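Local coordinates for adapter protein MecA 2 (Bacillus subtilis, PDB 3JTN) that serves as an adaptor that delivers unfolded and aggregated proteins, and the competence regulator ComK, to the ClpC protease, which is contacted by this C-terminal domain, at residues F10-Q21 with A82-F90; Y31-S40 with T63-Q71. All coordinates share one frame; numbering follows the deposited sequence.

Contact 1 (F10-Q21 with A82-F90)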
loop_
_atom_site.group_PDB
_atom_site.type_symbol
_atom_site.label_atom_id
_atom_site.label_comp_id
_atom_site.label_asym_id
_atom_site.label_seq_id
_atom_site.Cartn_x
_atom_site.Cartn_y
_atom_site.Cartn_z
ATOM N N PHE A 10 8.421 2.657 6.260
ATOM C CA PHE A 10 7.008 2.924 6.488
ATOM C C PHE A 10 6.660 4.378 6.159
ATOM O O PHE A 10 5.512 4.700 5.857
ATOM C CB PHE A 10 6.606 2.601 7.931
ATOM C CG PHE A 10 5.135 2.764 8.186
ATOM C CD1 PHE A 10 4.253 1.737 7.903
ATOM C CD2 PHE A 10 4.628 3.959 8.665
ATOM C CE1 PHE A 10 2.900 1.893 8.113
ATOM C CE2 PHE A 10 3.271 4.119 8.877
ATOM C CZ PHE A 10 2.409 3.086 8.600
ATOM N N GLU A 11 7.652 5.258 6.211
ATOM C CA GLU A 11 7.424 6.654 5.866
ATOM C C GLU A 11 7.031 6.831 4.398
ATOM O O GLU A 11 6.260 7.729 4.064
ATOM C CB GLU A 11 8.642 7.518 6.211
ATOM C CG GLU A 11 8.692 7.932 7.670
ATOM C CD GLU A 11 9.900 8.791 7.990
ATOM O OE1 GLU A 11 10.894 8.732 7.234
ATOM O OE2 GLU A 11 9.855 9.525 8.998
ATOM N N ASP A 12 7.563 5.988 3.518
ATOM C CA ASP A 12 7.195 6.074 2.109
ATOM C C ASP A 12 5.723 5.717 1.961
ATOM O O ASP A 12 5.050 6.177 1.040
ATOM C CB ASP A 12 8.076 5.158 1.255
ATOM C CG ASP A 12 9.521 5.651 1.159
ATOM O OD1 ASP A 12 9.724 6.847 0.838
ATOM O OD2 ASP A 12 10.453 4.846 1.395
ATOM N N ILE A 13 5.216 4.907 2.887
ATOM C CA ILE A 13 3.796 4.568 2.886
ATOM C C ILE A 13 3.007 5.719 3.463
ATOM O O ILE A 13 1.905 5.991 3.019
ATOM C CB ILE A 13 3.492 3.262 3.656
ATOM C CG1 ILE A 13 4.237 2.076 3.025
ATOM C CG2 ILE A 13 1.988 2.958 3.646
ATOM C CD1 ILE A 13 3.830 0.712 3.617
ATOM N N ILE A 14 3.572 6.430 4.437
ATOM C CA ILE A 14 2.848 7.566 5.002
ATOM C C ILE A 14 2.712 8.641 3.943
ATOM O O ILE A 14 1.637 9.197 3.726
ATOM C CB ILE A 14 3.524 8.118 6.261
ATOM C CG1 ILE A 14 3.213 7.214 7.454
ATOM C CG2 ILE A 14 3.032 9.529 6.552
ATOM C CD1 ILE A 14 4.149 7.397 8.614
ATOM N N GLN A 15 3.816 8.905 3.264
ATOM C CA GLN A 15 3.864 9.884 2.200
ATOM C C GLN A 15 2.953 9.476 1.037
ATOM O O GLN A 15 2.112 10.240 0.574
ATOM C CB GLN A 15 5.310 9.991 1.734
ATOM C CG GLN A 15 6.188 10.790 2.695
ATOM C CD GLN A 15 7.671 10.688 2.375
ATOM O OE1 GLN A 15 8.136 9.690 1.820
ATOM N NE2 GLN A 15 8.426 11.718 2.745
ATOM N N LEU A 16 3.133 8.255 0.559
ATOM C CA LEU A 16 2.222 7.688 -0.420
ATOM C C LEU A 16 0.771 7.949 -0.052
ATOM O O LEU A 16 -0.041 8.323 -0.895
ATOM C CB LEU A 16 2.458 6.184 -0.510
ATOM C CG LEU A 16 1.375 5.373 -1.204
ATOM C CD1 LEU A 16 1.311 5.732 -2.671
ATOM C CD2 LEU A 16 1.689 3.907 -1.035
ATOM N N SER A 17 0.441 7.738 1.213
ATOM C CA SER A 17 -0.939 7.858 1.673
ATOM C C SER A 17 -1.569 9.180 1.309
ATOM O O SER A 17 -2.764 9.253 1.024
ATOM C CB SER A 17 -1.007 7.683 3.181
ATOM O OG SER A 17 -0.579 6.383 3.510
ATOM N N GLU A 18 -0.769 10.230 1.332
ATOM C CA GLU A 18 -1.265 11.550 0.961
ATOM C C GLU A 18 -1.700 11.553 -0.493
ATOM O O GLU A 18 -2.726 12.134 -0.849
ATOM C CB GLU A 18 -0.193 12.625 1.191
ATOM C CG GLU A 18 -0.620 14.022 0.751
ATOM C CD GLU A 18 -2.036 14.375 1.193
ATOM O OE1 GLU A 18 -2.899 14.612 0.315
ATOM O OE2 GLU A 18 -2.288 14.404 2.419
ATOM N N SER A 19 -0.924 10.891 -1.338
ATOM C CA SER A 19 -1.229 10.877 -2.759
ATOM C C SER A 19 -2.450 9.988 -2.980
ATOM O O SER A 19 -3.377 10.374 -3.683
ATOM C CB SER A 19 -0.039 10.374 -3.571
ATOM O OG SER A 19 1.021 11.305 -3.527
ATOM N N LEU A 20 -2.462 8.815 -2.350
ATOM C CA LEU A 20 -3.600 7.901 -2.502
ATOM C C LEU A 20 -4.911 8.540 -2.038
ATOM O O LEU A 20 -5.940 8.423 -2.706
ATOM C CB LEU A 20 -3.353 6.580 -1.770
ATOM C CG LEU A 20 -2.161 5.734 -2.226
ATOM C CD1 LEU A 20 -2.256 4.351 -1.623
ATOM C CD2 LEU A 20 -2.105 5.655 -3.731
ATOM N N GLN A 21 -4.878 9.206 -0.889
ATOM C CA GLN A 21 -6.034 9.960 -0.417
ATOM C C GLN A 21 -6.410 11.060 -1.409
ATOM O O GLN A 21 -7.587 11.322 -1.644
ATOM C CB GLN A 21 -5.747 10.570 0.949
ATOM C CG GLN A 21 -6.855 11.469 1.453
ATOM C CD GLN A 21 -6.501 12.129 2.770
ATOM O OE1 GLN A 21 -6.936 11.684 3.831
ATOM N NE2 GLN A 21 -5.699 13.189 2.710
ATOM N N ALA A 82 -5.602 1.259 5.427
ATOM C CA ALA A 82 -4.249 1.811 5.526
ATOM C C ALA A 82 -4.181 3.321 5.318
ATOM O O ALA A 82 -3.669 4.057 6.174
ATOM C CB ALA A 82 -3.341 1.122 4.539
ATOM N N VAL A 83 -4.671 3.786 4.172
ATOM C CA VAL A 83 -4.512 5.192 3.819
ATOM C C VAL A 83 -5.292 6.079 4.766
ATOM O O VAL A 83 -4.829 7.148 5.144
ATOM C CB VAL A 83 -4.975 5.498 2.397
ATOM C CG1 VAL A 83 -5.039 6.998 2.200
ATOM C CG2 VAL A 83 -4.043 4.854 1.375
ATOM N N GLU A 84 -6.480 5.638 5.161
ATOM C CA GLU A 84 -7.312 6.490 5.975
ATOM C C GLU A 84 -6.815 6.486 7.412
ATOM O O GLU A 84 -6.911 7.492 8.100
ATOM C CB GLU A 84 -8.776 6.074 5.907
ATOM C CG GLU A 84 -9.228 5.181 7.018
ATOM C CD GLU A 84 -10.575 5.605 7.551
ATOM O OE1 GLU A 84 -10.611 6.519 8.404
ATOM O OE2 GLU A 84 -11.594 5.032 7.115
ATOM N N THR A 85 -6.281 5.352 7.853
ATOM C CA THR A 85 -5.651 5.255 9.162
ATOM C C THR A 85 -4.453 6.186 9.246
ATOM O O THR A 85 -4.281 6.902 10.217
ATOM C CB THR A 85 -5.164 3.838 9.429
ATOM O OG1 THR A 85 -6.292 2.982 9.622
ATOM C CG2 THR A 85 -4.273 3.812 10.673
ATOM N N ILE A 86 -3.624 6.162 8.214
ATOM C CA ILE A 86 -2.458 7.024 8.151
ATOM C C ILE A 86 -2.858 8.486 8.037
ATOM O O ILE A 86 -2.411 9.316 8.823
ATOM C CB ILE A 86 -1.577 6.653 6.966
ATOM C CG1 ILE A 86 -0.883 5.319 7.238
ATOM C CG2 ILE A 86 -0.557 7.740 6.710
ATOM C CD1 ILE A 86 0.078 4.898 6.150
ATOM N N GLN A 87 -3.701 8.802 7.060
ATOM C CA GLN A 87 -4.081 10.187 6.824
ATOM C C GLN A 87 -4.793 10.754 8.024
ATOM O O GLN A 87 -4.793 11.963 8.235
ATOM C CB GLN A 87 -4.962 10.325 5.588
ATOM C CG GLN A 87 -4.221 10.082 4.315
ATOM C CD GLN A 87 -3.039 10.998 4.172
ATOM O OE1 GLN A 87 -1.893 10.565 4.280
ATOM N NE2 GLN A 87 -3.305 12.278 3.940
ATOM N N THR A 88 -5.396 9.876 8.815
ATOM C CA THR A 88 -6.165 10.320 9.964
ATOM C C THR A 88 -5.244 10.628 11.144
ATOM O O THR A 88 -5.709 10.924 12.245
ATOM C CB THR A 88 -7.239 9.291 10.354
ATOM O OG1 THR A 88 -8.356 9.959 10.950
ATOM C CG2 THR A 88 -6.680 8.254 11.315
ATOM N N HIS A 89 -3.936 10.567 10.900
ATOM C CA HIS A 89 -2.935 10.867 11.927
ATOM C C HIS A 89 -1.907 11.863 11.404
ATOM O O HIS A 89 -1.468 12.751 12.126
ATOM C CB HIS A 89 -2.209 9.588 12.376
ATOM C CG HIS A 89 -3.052 8.665 13.199
ATOM N ND1 HIS A 89 -3.227 8.827 14.555
ATOM C CD2 HIS A 89 -3.759 7.563 12.858
ATOM C CE1 HIS A 89 -4.013 7.871 15.014
ATOM N NE2 HIS A 89 -4.348 7.087 14.004
ATOM N N PHE A 90 -1.533 11.699 10.138
ATOM C CA PHE A 90 -0.486 12.496 9.517
ATOM C C PHE A 90 -1.071 13.537 8.570
ATOM O O PHE A 90 -2.290 13.711 8.505
ATOM C CB PHE A 90 0.472 11.580 8.756
ATOM C CG PHE A 90 1.105 10.518 9.612
ATOM C CD1 PHE A 90 2.461 10.569 9.920
ATOM C CD2 PHE A 90 0.343 9.472 10.114
ATOM C CE1 PHE A 90 3.042 9.590 10.710
ATOM C CE2 PHE A 90 0.913 8.490 10.900
ATOM C CZ PHE A 90 2.265 8.545 11.204
#
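Ile86 sits as a knob in a hole on helix 10-21 formed by Phe10, Ile13, Ile14 and Ser17, where the two helices cross at 103° with their axes 9.0 Å apart. Its chain is extended, which carries Ile86 CD1 to the floor of the hole, 3.7 Å from Ile13 CG2, with Phe10 CZ close by. The shorter branch, CG2, lies against Ile14 CG1. Ser17 OG, which also touches this knob, is folded back onto its own helix and gives a 2.6 Å hydrogen bond to Ile13 O, which satisfies the hydroxyl beneath the apolar Ile86. The same oxygen takes Ser17 N from the other face of its plane.

One turn earlier, Val83 splits its methyls. Val83 CG2 meets Leu20 CD1 at 3.5 Å, whereas Val83 CG1 rests on the backbone, 3.4 Å from Ser17 O. Leu20 and Leu16 carry this apolar layer on to helix 49-59 and to Leu39 of the sheet.

Gln87 has the largest share of the buried surface. A bend at chi2 (-57°) curls its amide back over the Ser17-Glu18 backbone, while Gln87 CG lies against Gln21 CB. Gln87 NE2 gives Glu18 OE2 a weak hydrogen bond, 2.8 Å but only 129° at the hydrogen, the carboxylate standing nearly upright to the amide. Past the helix, His89 N and Phe90 N both bind Ile86 O, and the resulting turn brings the Phe90 ring over Ile14, whose CG1 lies 4.0 Å from the ring centroid in a CH-pi contact.

Apolar packing thus carries the crossing, and the Gln87 side chain covers its more exposed margin, where the weak bond to Glu18 probably does little to fix the amide's orientation.

Contact 2 (Y31-S40 with T63-Q71); sequences YHYDGQYFLS and TTLTIYRLQ
This is an apolar helix-on-hairpin contact: helix 67-71, with the loop leading into it, lies across one face of the sheet at strands 31-33 and 36-40. Leu70 is the central plug, and the helix runs at 83° to strand 31-33. Leu70 CB stands over the Tyr31 ring, 3.9 Å from the centroid and 15° off the normal. The two methyls then diverge: Leu70 CD1 packs on Phe38 CB, and Leu70 CD2 lies between Tyr33 CB, at 3.5 Å, and the face of the Phe38 ring. Leu65 CD2 also covers the Phe38 face, 3.7 Å from its centroid, while Thr63 OG1 meets the ring edge and accepts from Leu65 N, closing an ST turn.

The strands form a two-residue beta hairpin with a type I' turn from Tyr33 to Gln36. Alternation along the strand puts Tyr31 and Tyr33 on one face, and Phe38 joins them as the hydrogen-bonded cross-strand partner of Tyr31. Thr66 caps the helix, OG1 accepting from Arg69 N at 2.7 Å.

Tyr31 reaches past Leu70 to Ile67, whose CD1 comes within 3.3 Å of Tyr31 CE2 and also touches Ser40. With an alanine here, Leu70 CB would probably lose the ring surface beneath it and Ile67 CD1 its contact with the ring. At the more exposed end, the Tyr33 hydroxyl sits over the face of the Arg69 guanidinium, its OH 3.0 Å from Arg69 NH2 but badly angled for a hydrogen bond; Arg69 also makes a cation-pi contact with Tyr73.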
loop_
_atom_site.group_PDB
_atom_site.type_symbol
_atom_site.label_atom_id
_atom_site.label_comp_id
_atom_site.label_asym_id
_atom_site.label_seq_id
_atom_site.Cartn_x
_atom_site.Cartn_y
_atom_site.Cartn_z
ATOM N N TYR A 31 1.169 -4.668 5.053
ATOM C CA TYR A 31 1.775 -5.818 5.702
ATOM C C TYR A 31 3.210 -5.508 6.089
ATOM O O TYR A 31 3.861 -4.702 5.444
ATOM C CB TYR A 31 1.794 -7.019 4.760
ATOM C CG TYR A 31 0.434 -7.527 4.370
ATOM C CD1 TYR A 31 -0.275 -8.383 5.202
ATOM C CD2 TYR A 31 -0.138 -7.161 3.161
ATOM C CE1 TYR A 31 -1.532 -8.861 4.841
ATOM C CE2 TYR A 31 -1.389 -7.633 2.788
ATOM C CZ TYR A 31 -2.082 -8.481 3.632
ATOM O OH TYR A 31 -3.329 -8.948 3.258
ATOM N N HIS A 32 3.699 -6.160 7.142
ATOM C CA HIS A 32 5.124 -6.137 7.443
ATOM C C HIS A 32 5.646 -7.547 7.290
ATOM O O HIS A 32 5.161 -8.472 7.930
ATOM C CB HIS A 32 5.412 -5.620 8.855
ATOM C CG HIS A 32 6.872 -5.569 9.181
ATOM N ND1 HIS A 32 7.705 -4.577 8.710
ATOM C CD2 HIS A 32 7.651 -6.394 9.920
ATOM C CE1 HIS A 32 8.933 -4.788 9.151
ATOM N NE2 HIS A 32 8.927 -5.885 9.887
ATOM N N TYR A 33 6.635 -7.713 6.432
ATOM C CA TYR A 33 7.165 -9.031 6.160
ATOM C C TYR A 33 8.645 -8.918 5.835
ATOM O O TYR A 33 9.047 -8.066 5.045
ATOM C CB TYR A 33 6.387 -9.682 5.008
ATOM C CG TYR A 33 6.973 -10.990 4.538
ATOM C CD1 TYR A 33 6.771 -12.165 5.256
ATOM C CD2 TYR A 33 7.737 -11.052 3.381
ATOM C CE1 TYR A 33 7.310 -13.358 4.832
ATOM C CE2 TYR A 33 8.283 -12.247 2.946
ATOM C CZ TYR A 33 8.066 -13.394 3.676
ATOM O OH TYR A 33 8.608 -14.583 3.244
ATOM N N ASP A 34 9.458 -9.761 6.464
ATOM C CA ASP A 34 10.885 -9.785 6.174
ATOM C C ASP A 34 11.518 -8.396 6.347
ATOM O O ASP A 34 12.327 -7.966 5.524
ATOM C CB ASP A 34 11.118 -10.298 4.748
ATOM C CG ASP A 34 12.471 -10.963 4.574
ATOM O OD1 ASP A 34 12.853 -11.785 5.438
ATOM O OD2 ASP A 34 13.144 -10.671 3.558
ATOM N N GLY A 35 11.142 -7.695 7.412
ATOM C CA GLY A 35 11.714 -6.386 7.688
ATOM C C GLY A 35 11.346 -5.292 6.696
ATOM O O GLY A 35 11.991 -4.241 6.645
ATOM N N GLN A 36 10.312 -5.530 5.897
ATOM C CA GLN A 36 9.813 -4.486 5.011
ATOM C C GLN A 36 8.312 -4.347 5.110
ATOM O O GLN A 36 7.615 -5.277 5.501
ATOM C CB GLN A 36 10.224 -4.734 3.555
ATOM C CG GLN A 36 11.522 -4.054 3.165
ATOM C CD GLN A 36 11.686 -3.931 1.664
ATOM O OE1 GLN A 36 10.775 -4.253 0.901
ATOM N NE2 GLN A 36 12.848 -3.449 1.232
ATOM N N TYR A 37 7.828 -3.170 4.749
ATOM C CA TYR A 37 6.406 -2.897 4.679
ATOM C C TYR A 37 5.895 -3.089 3.262
ATOM O O TYR A 37 6.552 -2.725 2.290
ATOM C CB TYR A 37 6.129 -1.463 5.131
ATOM C CG TYR A 37 6.301 -1.304 6.602
ATOM C CD1 TYR A 37 5.287 -1.684 7.473
ATOM C CD2 TYR A 37 7.491 -0.835 7.129
ATOM C CE1 TYR A 37 5.431 -1.570 8.813
ATOM C CE2 TYR A 37 7.658 -0.717 8.487
ATOM C CZ TYR A 37 6.621 -1.086 9.320
ATOM O OH TYR A 37 6.759 -0.972 10.663
ATOM N N PHE A 38 4.704 -3.645 3.148
ATOM C CA PHE A 38 4.092 -3.830 1.851
ATOM C C PHE A 38 2.710 -3.239 1.887
ATOM O O PHE A 38 2.016 -3.307 2.901
ATOM C CB PHE A 38 4.012 -5.324 1.499
ATOM C CG PHE A 38 5.349 -5.995 1.435
ATOM C CD1 PHE A 38 5.950 -6.261 0.215
ATOM C CD2 PHE A 38 6.010 -6.353 2.593
ATOM C CE1 PHE A 38 7.180 -6.880 0.153
ATOM C CE2 PHE A 38 7.242 -6.974 2.538
ATOM C CZ PHE A 38 7.833 -7.234 1.319
ATOM N N LEU A 39 2.311 -2.657 0.774
ATOM C CA LEU A 39 0.955 -2.188 0.642
ATOM C C LEU A 39 0.286 -2.985 -0.445
ATOM O O LEU A 39 0.859 -3.231 -1.509
ATOM C CB LEU A 39 0.917 -0.706 0.300
ATOM C CG LEU A 39 -0.464 -0.080 0.131
ATOM C CD1 LEU A 39 -1.124 0.195 1.459
ATOM C CD2 LEU A 39 -0.316 1.208 -0.639
ATOM N N SER A 40 -0.933 -3.401 -0.161
ATOM C CA SER A 40 -1.734 -4.109 -1.133
ATOM C C SER A 40 -2.938 -3.240 -1.329
ATOM O O SER A 40 -3.502 -2.744 -0.353
ATOM C CB SER A 40 -2.171 -5.462 -0.578
ATOM O OG SER A 40 -3.272 -5.964 -1.317
ATOM N N THR A 63 6.938 -5.867 -6.019
ATOM C CA THR A 63 7.430 -7.004 -5.271
ATOM C C THR A 63 6.891 -8.220 -5.991
ATOM O O THR A 63 5.826 -8.149 -6.604
ATOM C CB THR A 63 6.941 -6.949 -3.809
ATOM O OG1 THR A 63 7.316 -8.146 -3.118
ATOM C CG2 THR A 63 5.432 -6.783 -3.762
ATOM N N THR A 64 7.629 -9.327 -5.952
ATOM C CA THR A 64 7.146 -10.565 -6.554
ATOM C C THR A 64 6.324 -11.347 -5.538
ATOM O O THR A 64 5.747 -12.386 -5.857
ATOM C CB THR A 64 8.296 -11.449 -7.076
ATOM O OG1 THR A 64 9.091 -11.900 -5.974
ATOM C CG2 THR A 64 9.168 -10.674 -8.070
ATOM N N LEU A 65 6.267 -10.838 -4.313
ATOM C CA LEU A 65 5.525 -11.512 -3.260
ATOM C C LEU A 65 4.101 -11.802 -3.700
ATOM O O LEU A 65 3.589 -11.170 -4.611
ATOM C CB LEU A 65 5.518 -10.683 -1.979
ATOM C CG LEU A 65 6.563 -11.085 -0.941
ATOM C CD1 LEU A 65 7.962 -11.030 -1.531
ATOM C CD2 LEU A 65 6.450 -10.183 0.260
ATOM N N THR A 66 3.477 -12.787 -3.068
ATOM C CA THR A 66 2.053 -13.000 -3.240
ATOM C C THR A 66 1.352 -12.407 -2.028
ATOM O O THR A 66 1.983 -12.182 -0.985
ATOM C CB THR A 66 1.731 -14.489 -3.380
ATOM O OG1 THR A 66 2.076 -15.175 -2.167
ATOM C CG2 THR A 66 2.531 -15.075 -4.522
ATOM N N ILE A 67 0.059 -12.120 -2.158
ATOM C CA ILE A 67 -0.717 -11.669 -1.004
ATOM C C ILE A 67 -0.853 -12.847 -0.054
ATOM O O ILE A 67 -1.018 -12.668 1.152
ATOM C CB ILE A 67 -2.123 -11.173 -1.397
ATOM C CG1 ILE A 67 -2.805 -10.487 -0.209
ATOM C CG2 ILE A 67 -2.981 -12.330 -1.901
ATOM C CD1 ILE A 67 -2.357 -9.056 0.018
ATOM N N TYR A 68 -0.784 -14.053 -0.618
ATOM C CA TYR A 68 -0.783 -15.280 0.178
ATOM C C TYR A 68 0.434 -15.309 1.098
ATOM O O TYR A 68 0.309 -15.498 2.307
ATOM C CB TYR A 68 -0.796 -16.532 -0.706
ATOM C CG TYR A 68 -0.680 -17.801 0.112
ATOM C CD1 TYR A 68 -1.798 -18.368 0.701
ATOM C CD2 TYR A 68 0.554 -18.394 0.338
ATOM C CE1 TYR A 68 -1.699 -19.511 1.476
ATOM C CE2 TYR A 68 0.668 -19.535 1.106
ATOM C CZ TYR A 68 -0.462 -20.091 1.677
ATOM O OH TYR A 68 -0.362 -21.228 2.447
ATOM N N ARG A 69 1.614 -15.121 0.518
ATOM C CA ARG A 69 2.839 -15.075 1.302
ATOM C C ARG A 69 2.729 -14.019 2.392
ATOM O O ARG A 69 3.175 -14.224 3.527
ATOM C CB ARG A 69 4.036 -14.760 0.412
ATOM C CG ARG A 69 5.378 -15.034 1.079
ATOM C CD ARG A 69 5.622 -16.534 1.200
ATOM N NE ARG A 69 6.983 -16.848 1.633
ATOM C CZ ARG A 69 7.304 -17.284 2.849
ATOM N NH1 ARG A 69 6.362 -17.462 3.765
ATOM N NH2 ARG A 69 8.569 -17.547 3.150
ATOM N N LEU A 70 2.133 -12.886 2.038
ATOM C CA LEU A 70 1.982 -11.776 2.969
ATOM C C LEU A 70 0.919 -12.024 4.045
ATOM O O LEU A 70 1.071 -11.586 5.179
ATOM C CB LEU A 70 1.677 -10.471 2.216
ATOM C CG LEU A 70 2.856 -9.783 1.511
ATOM C CD1 LEU A 70 2.440 -8.453 0.878
ATOM C CD2 LEU A 70 4.015 -9.567 2.466
ATOM N N GLN A 71 -0.154 -12.718 3.697
ATOM C CA GLN A 71 -1.245 -12.891 4.649
ATOM C C GLN A 71 -1.061 -14.087 5.584
ATOM O O GLN A 71 -1.551 -14.081 6.712
ATOM C CB GLN A 71 -2.575 -13.008 3.916
ATOM C CG GLN A 71 -2.836 -14.386 3.367
ATOM C CD GLN A 71 -3.768 -14.350 2.185
ATOM O OE1 GLN A 71 -4.129 -15.391 1.631
ATOM N NE2 GLN A 71 -4.162 -13.143 1.781
#

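In the fold
Contacts 1 and 2 lie on opposite faces of the antiparallel sheet, their centres about 17 Å apart. Along the chain, helix 10-22 comes first, then the hairpin 29-41 and helix 67-73 of contact 2, and last helix 82-87, which returns to complete contact 1. Strand 36-41 joins them by alternation: Phe38 and Ser40 face helix 67-73, whereas Tyr37 and Leu39 point to helix 10-22, where Leu16 CD2 meets Leu39 CD2 at 3.4 Å. Phe10 also meets Tyr37 edge-to-face. Helices thus cover both faces of the sheet, giving a compact alpha+beta C-terminal domain, the part of the adaptor that interacts with ClpC.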